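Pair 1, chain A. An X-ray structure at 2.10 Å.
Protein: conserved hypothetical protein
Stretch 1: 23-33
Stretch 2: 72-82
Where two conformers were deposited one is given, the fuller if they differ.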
# COMPACT_ATOMS: atom_id res chain seq x y z
N GLU A 23 -12.56 7.04 7.04
CA GLU A 23 -13.73 7.47 6.28
C GLU A 23 -13.40 8.66 5.39
O GLU A 23 -13.84 8.72 4.24
CB GLU A 23 -14.93 7.79 7.21
CG GLU A 23 -16.01 8.72 6.61
CD GLU A 23 -16.84 8.11 5.46
OE1 GLU A 23 -16.67 6.92 5.12
OE2 GLU A 23 -17.67 8.85 4.90
N ALA A 24 -12.61 9.60 5.91
CA ALA A 24 -12.20 10.77 5.11
C ALA A 24 -11.36 10.33 3.90
O ALA A 24 -11.52 10.86 2.80
CB ALA A 24 -11.44 11.80 5.96
N ALA A 25 -10.47 9.36 4.12
CA ALA A 25 -9.67 8.78 3.04
C ALA A 25 -10.55 8.05 2.02
O ALA A 25 -10.37 8.19 0.82
CB ALA A 25 -8.61 7.85 3.59
N LYS A 26 -11.53 7.30 2.52
CA LYS A 26 -12.53 6.65 1.66
C LYS A 26 -13.32 7.64 0.82
O LYS A 26 -13.56 7.38 -0.36
CB LYS A 26 -13.46 5.78 2.50
CG LYS A 26 -12.84 4.46 2.92
CD LYS A 26 -13.67 3.77 4.00
CE LYS A 26 -15.01 3.30 3.48
NZ LYS A 26 -15.74 2.62 4.60
N GLU A 27 -13.71 8.76 1.41
CA GLU A 27 -14.41 9.82 0.69
C GLU A 27 -13.50 10.45 -0.37
O GLU A 27 -13.93 10.69 -1.50
CB GLU A 27 -14.95 10.88 1.66
CG GLU A 27 -15.74 10.26 2.80
CD GLU A 27 -16.49 11.27 3.64
OE1 GLU A 27 -15.86 11.98 4.45
OE2 GLU A 27 -17.73 11.34 3.50
N LEU A 28 -12.24 10.68 -0.02
CA LEU A 28 -11.25 11.22 -0.94
C LEU A 28 -10.97 10.21 -2.09
O LEU A 28 -10.75 10.60 -3.23
CB LEU A 28 -9.94 11.60 -0.20
CG LEU A 28 -8.80 12.20 -1.03
CD1 LEU A 28 -9.25 13.44 -1.83
CD2 LEU A 28 -7.58 12.52 -0.17
N THR A 29 -11.00 8.92 -1.75
CA THR A 29 -10.83 7.85 -2.74
C THR A 29 -11.93 7.92 -3.82
O THR A 29 -11.64 7.95 -5.00
CB THR A 29 -10.80 6.45 -2.05
OG1 THR A 29 -9.65 6.36 -1.19
CG2 THR A 29 -10.76 5.31 -3.09
N ALA A 30 -13.20 7.97 -3.39
CA ALA A 30 -14.32 8.10 -4.33
C ALA A 30 -14.21 9.35 -5.21
O ALA A 30 -14.48 9.29 -6.40
CB ALA A 30 -15.68 8.05 -3.58
N CYS A 31 -13.79 10.48 -4.62
CA CYS A 31 -13.64 11.73 -5.36
C CYS A 31 -12.51 11.67 -6.39
O CYS A 31 -12.68 12.08 -7.54
CB CYS A 31 -13.36 12.91 -4.41
SG CYS A 31 -14.75 13.39 -3.39
N SER A 32 -11.35 11.17 -5.96
CA SER A 32 -10.16 11.13 -6.81
C SER A 32 -10.34 10.19 -8.01
O SER A 32 -9.89 10.51 -9.11
CB SER A 32 -8.92 10.76 -6.00
OG SER A 32 -8.83 11.56 -4.83
N LEU A 33 -11.00 9.06 -7.79
CA LEU A 33 -11.29 8.10 -8.88
C LEU A 33 -12.13 8.66 -10.03
O LEU A 33 -12.12 8.10 -11.14
CB LEU A 33 -11.96 6.84 -8.32
CG LEU A 33 -11.07 5.87 -7.56
CD1 LEU A 33 -11.94 4.79 -6.94
CD2 LEU A 33 -9.98 5.26 -8.46
N ALA A 72 -10.60 21.18 -4.84
CA ALA A 72 -11.32 21.42 -3.60
C ALA A 72 -11.44 20.15 -2.75
O ALA A 72 -11.21 20.21 -1.54
CB ALA A 72 -12.72 22.00 -3.90
N HIS A 73 -11.78 19.02 -3.38
CA HIS A 73 -11.89 17.76 -2.64
C HIS A 73 -10.56 17.31 -2.00
O HIS A 73 -10.56 16.80 -0.88
CB HIS A 73 -12.56 16.62 -3.46
CG HIS A 73 -11.81 16.20 -4.70
ND1 HIS A 73 -12.18 16.60 -5.97
CD2 HIS A 73 -10.76 15.37 -4.86
CE1 HIS A 73 -11.37 16.06 -6.86
NE2 HIS A 73 -10.49 15.30 -6.21
N PHE A 74 -9.44 17.54 -2.70
CA PHE A 74 -8.12 17.29 -2.14
C PHE A 74 -7.89 18.15 -0.89
O PHE A 74 -7.60 17.62 0.18
CB PHE A 74 -7.02 17.56 -3.17
CG PHE A 74 -5.62 17.36 -2.63
CD1 PHE A 74 -4.89 18.44 -2.14
CD2 PHE A 74 -5.04 16.09 -2.60
CE1 PHE A 74 -3.59 18.26 -1.63
CE2 PHE A 74 -3.75 15.90 -2.10
CZ PHE A 74 -3.02 17.00 -1.61
N ALA A 75 -8.04 19.47 -1.03
CA ALA A 75 -7.86 20.38 0.11
C ALA A 75 -8.77 20.01 1.29
O ALA A 75 -8.33 19.98 2.43
CB ALA A 75 -8.07 21.83 -0.32
N GLN A 76 -10.03 19.70 0.99
CA GLN A 76 -11.03 19.38 2.01
C GLN A 76 -10.63 18.12 2.79
O GLN A 76 -10.47 18.16 4.02
CB GLN A 76 -12.41 19.24 1.36
CG GLN A 76 -13.54 18.64 2.21
CD GLN A 76 -14.86 18.46 1.43
OE1 GLN A 76 -14.92 18.71 0.22
NE2 GLN A 76 -15.91 18.01 2.12
N TYR A 77 -10.43 17.00 2.09
CA TYR A 77 -10.21 15.73 2.76
C TYR A 77 -8.81 15.56 3.31
O TYR A 77 -8.63 14.99 4.37
CB TYR A 77 -10.68 14.54 1.90
CG TYR A 77 -12.19 14.54 1.72
CD1 TYR A 77 -12.77 14.80 0.49
CD2 TYR A 77 -13.04 14.31 2.82
CE1 TYR A 77 -14.16 14.83 0.33
CE2 TYR A 77 -14.42 14.33 2.68
CZ TYR A 77 -14.97 14.59 1.43
OH TYR A 77 -16.34 14.61 1.28
N VAL A 78 -7.80 16.08 2.61
CA VAL A 78 -6.45 16.02 3.15
C VAL A 78 -6.35 16.90 4.41
O VAL A 78 -5.74 16.49 5.40
CB VAL A 78 -5.36 16.39 2.11
CG1 VAL A 78 -3.99 16.47 2.76
CG2 VAL A 78 -5.34 15.33 1.01
N GLY A 79 -6.96 18.08 4.35
CA GLY A 79 -7.08 18.94 5.53
C GLY A 79 -7.65 18.16 6.71
O GLY A 79 -7.07 18.17 7.79
N ILE A 80 -8.75 17.45 6.48
CA ILE A 80 -9.38 16.62 7.52
C ILE A 80 -8.44 15.55 8.07
O ILE A 80 -8.28 15.42 9.30
CB ILE A 80 -10.71 16.00 7.03
CG1 ILE A 80 -11.79 17.08 6.88
CG2 ILE A 80 -11.20 14.90 8.01
CD1 ILE A 80 -12.95 16.68 5.99
N ILE A 81 -7.80 14.79 7.18
CA ILE A 81 -6.91 13.72 7.62
C ILE A 81 -5.73 14.29 8.41
O ILE A 81 -5.35 13.73 9.45
CB ILE A 81 -6.43 12.83 6.43
CG1 ILE A 81 -7.63 12.17 5.74
CG2 ILE A 81 -5.45 11.76 6.91
CD1 ILE A 81 -7.31 11.56 4.35
N GLN A 82 -5.18 15.41 7.94
CA GLN A 82 -4.06 16.07 8.63
C GLN A 82 -4.41 16.58 10.03
O GLN A 82 -3.55 16.66 10.90
CB GLN A 82 -3.53 17.23 7.78
CG GLN A 82 -2.64 16.74 6.64
CD GLN A 82 -2.15 17.85 5.73
OE1 GLN A 82 -1.01 17.81 5.26
NE2 GLN A 82 -3.00 18.84 5.47

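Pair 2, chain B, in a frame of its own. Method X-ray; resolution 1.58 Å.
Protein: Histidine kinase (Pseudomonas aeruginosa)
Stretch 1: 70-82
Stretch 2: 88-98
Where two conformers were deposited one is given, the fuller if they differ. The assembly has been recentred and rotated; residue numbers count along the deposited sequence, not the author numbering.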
# COMPACT_ATOMS: atom_id res chain seq x y z
N LEU B 70 -0.05 -9.53 17.57
CA LEU B 70 0.87 -8.61 16.86
C LEU B 70 0.04 -7.37 16.51
O LEU B 70 0.54 -6.23 16.65
CB LEU B 70 1.50 -9.22 15.60
CG LEU B 70 2.39 -10.42 15.89
CD1 LEU B 70 3.13 -10.76 14.61
CD2 LEU B 70 3.43 -10.14 16.97
N LEU B 71 -1.20 -7.55 16.06
CA LEU B 71 -2.15 -6.45 15.75
C LEU B 71 -2.32 -5.61 17.02
O LEU B 71 -2.27 -4.37 16.94
CB LEU B 71 -3.43 -7.06 15.17
CG LEU B 71 -4.50 -6.03 14.82
CD1 LEU B 71 -4.02 -4.98 13.83
CD2 LEU B 71 -5.70 -6.77 14.26
N ALA B 72 -2.52 -6.30 18.15
CA ALA B 72 -2.75 -5.53 19.39
C ALA B 72 -1.51 -4.71 19.74
O ALA B 72 -1.71 -3.57 20.22
CB ALA B 72 -3.07 -6.53 20.48
N GLY B 73 -0.31 -5.19 19.41
CA GLY B 73 0.98 -4.51 19.66
C GLY B 73 1.05 -3.21 18.87
O GLY B 73 1.35 -2.12 19.39
N TYR B 74 0.62 -3.27 17.61
CA TYR B 74 0.65 -2.03 16.79
C TYR B 74 -0.39 -1.06 17.36
O TYR B 74 -0.20 0.17 17.34
CB TYR B 74 0.27 -2.28 15.32
CG TYR B 74 1.25 -3.21 14.65
CD1 TYR B 74 2.61 -2.93 14.62
CD2 TYR B 74 0.81 -4.27 13.87
CE1 TYR B 74 3.51 -3.84 14.10
CE2 TYR B 74 1.70 -5.11 13.23
CZ TYR B 74 3.06 -4.87 13.29
OH TYR B 74 3.98 -5.72 12.73
N CYS B 75 -1.57 -1.56 17.73
CA CYS B 75 -2.61 -0.67 18.31
C CYS B 75 -2.02 0.01 19.55
O CYS B 75 -2.30 1.21 19.75
CB CYS B 75 -3.82 -1.48 18.75
SG CYS B 75 -4.77 -2.16 17.37
N LYS B 76 -1.30 -0.74 20.39
CA LYS B 76 -0.71 -0.15 21.62
C LYS B 76 0.29 0.97 21.28
O LYS B 76 0.26 2.06 21.89
CB LYS B 76 -0.03 -1.29 22.40
CG LYS B 76 0.68 -0.83 23.67
CD LYS B 76 1.38 -2.00 24.32
CE LYS B 76 2.12 -1.68 25.61
NZ LYS B 76 3.50 -1.22 25.33
N GLU B 77 1.08 0.72 20.23
CA GLU B 77 2.06 1.77 19.82
C GLU B 77 1.34 3.05 19.37
O GLU B 77 1.76 4.18 19.68
CB GLU B 77 2.92 1.24 18.67
CG GLU B 77 3.93 0.17 19.06
CD GLU B 77 4.81 -0.11 17.85
OE1 GLU B 77 4.51 -1.07 17.11
OE2 GLU B 77 5.86 0.56 17.75
N LEU B 78 0.24 2.89 18.63
CA LEU B 78 -0.57 4.05 18.16
C LEU B 78 -1.15 4.76 19.39
O LEU B 78 -1.23 6.00 19.42
CB LEU B 78 -1.60 3.63 17.11
CG LEU B 78 -2.42 4.80 16.58
CD1 LEU B 78 -1.49 5.85 15.98
CD2 LEU B 78 -3.37 4.22 15.54
N GLU B 79 -1.78 4.00 20.29
CA GLU B 79 -2.45 4.61 21.47
C GLU B 79 -1.43 5.46 22.23
O GLU B 79 -1.73 6.64 22.52
CB GLU B 79 -2.88 3.45 22.38
CG GLU B 79 -3.58 4.03 23.60
CD GLU B 79 -3.77 2.95 24.66
OE1 GLU B 79 -4.28 3.38 25.72
OE2 GLU B 79 -3.43 1.77 24.45
N GLU B 80 -0.24 4.89 22.45
CA GLU B 80 0.78 5.55 23.33
C GLU B 80 1.32 6.77 22.58
O GLU B 80 1.55 7.80 23.24
CB GLU B 80 1.91 4.57 23.66
CG GLU B 80 1.39 3.52 24.63
CD GLU B 80 2.44 2.49 25.04
OE1 GLU B 80 3.57 2.49 24.52
OE2 GLU B 80 2.07 1.67 25.90
N SER B 81 1.65 6.62 21.29
CA SER B 81 2.22 7.80 20.59
C SER B 81 1.16 8.90 20.47
O SER B 81 1.44 10.09 20.72
CB SER B 81 2.86 7.39 19.29
OG SER B 81 1.93 6.71 18.46
N ALA B 82 -0.10 8.60 20.13
CA ALA B 82 -1.22 9.56 19.99
C ALA B 82 -1.40 10.27 21.34
O ALA B 82 -1.71 11.48 21.37
CB ALA B 82 -2.51 9.00 19.44
N GLN B 88 3.74 11.48 13.96
CA GLN B 88 4.61 11.20 12.79
C GLN B 88 4.61 9.71 12.43
O GLN B 88 5.01 9.31 11.32
CB GLN B 88 6.06 11.66 13.03
CG GLN B 88 6.63 11.18 14.35
CD GLN B 88 6.34 12.04 15.56
OE1 GLN B 88 5.54 12.97 15.55
NE2 GLN B 88 7.03 11.69 16.63
N ARG B 89 4.36 8.86 13.42
CA ARG B 89 4.37 7.40 13.13
C ARG B 89 2.93 6.95 12.85
O ARG B 89 2.77 5.79 12.44
CB ARG B 89 4.94 6.52 14.25
CG ARG B 89 6.43 6.76 14.48
CD ARG B 89 6.90 5.76 15.52
NE ARG B 89 6.82 4.41 14.99
CZ ARG B 89 6.49 3.30 15.64
NH1 ARG B 89 6.24 3.27 16.94
NH2 ARG B 89 6.44 2.17 14.95
N ALA B 90 1.87 7.76 12.95
CA ALA B 90 0.46 7.30 12.83
C ALA B 90 0.20 6.67 11.46
O ALA B 90 -0.37 5.59 11.38
CB ALA B 90 -0.62 8.26 13.27
N PRO B 91 0.58 7.34 10.35
CA PRO B 91 0.31 6.76 9.03
C PRO B 91 0.87 5.34 8.88
O PRO B 91 0.19 4.44 8.41
CB PRO B 91 0.97 7.74 8.06
CG PRO B 91 0.82 9.07 8.76
CD PRO B 91 1.16 8.68 10.18
N ALA B 92 2.14 5.17 9.27
CA ALA B 92 2.87 3.89 9.13
C ALA B 92 2.23 2.85 10.06
O ALA B 92 2.15 1.66 9.69
CB ALA B 92 4.35 4.02 9.33
N LEU B 93 1.90 3.27 11.28
CA LEU B 93 1.32 2.25 12.20
C LEU B 93 -0.04 1.79 11.66
O LEU B 93 -0.40 0.59 11.78
CB LEU B 93 1.16 2.89 13.58
CG LEU B 93 2.46 2.88 14.39
CD1 LEU B 93 2.36 3.86 15.54
CD2 LEU B 93 2.88 1.51 14.88
N ILE B 94 -0.90 2.69 11.17
CA ILE B 94 -2.19 2.31 10.53
C ILE B 94 -1.94 1.34 9.37
O ILE B 94 -2.63 0.31 9.27
CB ILE B 94 -3.07 3.53 10.22
CG1 ILE B 94 -3.43 4.21 11.54
CG2 ILE B 94 -4.27 3.12 9.38
CD1 ILE B 94 -4.04 5.57 11.26
N GLU B 95 -0.93 1.64 8.54
CA GLU B 95 -0.66 0.68 7.43
C GLU B 95 -0.21 -0.68 7.98
O GLU B 95 -0.61 -1.70 7.40
CB GLU B 95 0.36 1.32 6.49
CG GLU B 95 0.69 0.38 5.34
CD GLU B 95 -0.46 0.11 4.39
OE1 GLU B 95 -1.51 0.79 4.36
OE2 GLU B 95 -0.33 -0.95 3.75
N GLN B 96 0.63 -0.72 9.03
CA GLN B 96 1.07 -2.01 9.63
C GLN B 96 -0.20 -2.70 10.13
O GLN B 96 -0.26 -3.94 10.01
CB GLN B 96 2.06 -1.82 10.78
CG GLN B 96 3.43 -1.38 10.28
CD GLN B 96 4.39 -1.32 11.44
OE1 GLN B 96 4.24 -0.56 12.39
NE2 GLN B 96 5.41 -2.17 11.39
N MET B 97 -1.18 -1.98 10.68
CA MET B 97 -2.39 -2.64 11.23
C MET B 97 -3.35 -3.12 10.13
O MET B 97 -4.03 -4.17 10.13
CB MET B 97 -3.04 -1.62 12.17
CG MET B 97 -2.31 -1.31 13.46
SD MET B 97 -2.85 0.29 14.13
CE MET B 97 -4.59 -0.04 14.41
N GLU B 98 -3.24 -2.50 8.95
CA GLU B 98 -4.01 -3.01 7.79
C GLU B 98 -3.33 -4.30 7.30
O GLU B 98 -4.06 -5.28 7.06
CB GLU B 98 -3.98 -1.98 6.65
CG GLU B 98 -4.94 -0.83 6.87
CD GLU B 98 -6.42 -1.00 6.56
OE1 GLU B 98 -6.91 -2.12 6.31
OE2 GLU B 98 -7.22 -0.04 6.63
O HOH W 1 5.80 -0.87 14.66

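Two helices run nearly antiparallel in both pairs, at 165° and 9.1 Å between axes in pair 1 (helices 23-32 and 72-82) and at 164° and 9.3 Å in pair 2 (helices 70-82 and 90-98); fourteen central residues superpose with an RMSD of 0.5 Å. The buried surface is similar, 497 Å² in pair 1 and 561 Å² in pair 2. The closest side-chain match is a leucine knob. Leu A28 and Leu B78 coincide, both with chi1 t and chi2 p, and each enters a hole of four residues on the partner helix: His A73, Phe A74, Tyr A77 and Val A78 in pair 1, and the matching Ala B90, Leu B93 and Ile B94 together with Met B97 in pair 2. Leu A28 CD2 meets Val A78 CG2 at 3.8 Å, and Leu B78 CD2 meets Ile B94 CG1 at 4.0 Å.

The answering knob differs. Tyr A77 inserts among Ala A24, Glu A27, Leu A28 and Cys A31; its ring lies under Glu A27 CB, 3.9 Å from the ring centroid in a CH-pi contact, while Cys A31 SG is 4.0 Å from Tyr A77 CE1. The equivalent Leu B93 fills the matching hole, formed by Tyr B74, Glu B77, Leu B78 and Ser B81, with aliphatic branches alone. The tyrosine of pair 2 sits on the other helix, where Tyr B74 matches Ala A24. In pair 1 the small Ala A24 CB packs 3.7 Å from Ile A80 CG2 and 3.8 Å from Ile A81 CG1. In pair 2 Gln B96 CB sits almost exactly above the Tyr B74 ring, 3.9 Å from its centroid and 1° off the normal, and Tyr B74 CB approaches Met B97 CG to 3.3 Å. Met B97, matching Ile A81, is a further knob, and its flexible chain brings CE to 3.6 Å from Cys B75 SG; at the equivalent place Ala A25 CB lies 4.0 Å from Ile A81 CD1.

The matched glutamates contribute differently. Between the two stretches of pair 1 there is no hydrogen bond, and Glu A27 serves the interface through its contact with the tyrosine. Glu B77 instead forms a salt bridge with Arg B89, whose NH1 donates to Glu B77 OE2 at 2.9 Å. One water extends this polar border, donating to Glu B77 OE1 and Gln B96 OE1, each at 2.8 Å. At the position of Arg B89, His A73 packs its ring face against Cys A31 CB, 3.9 Å from the ring centroid.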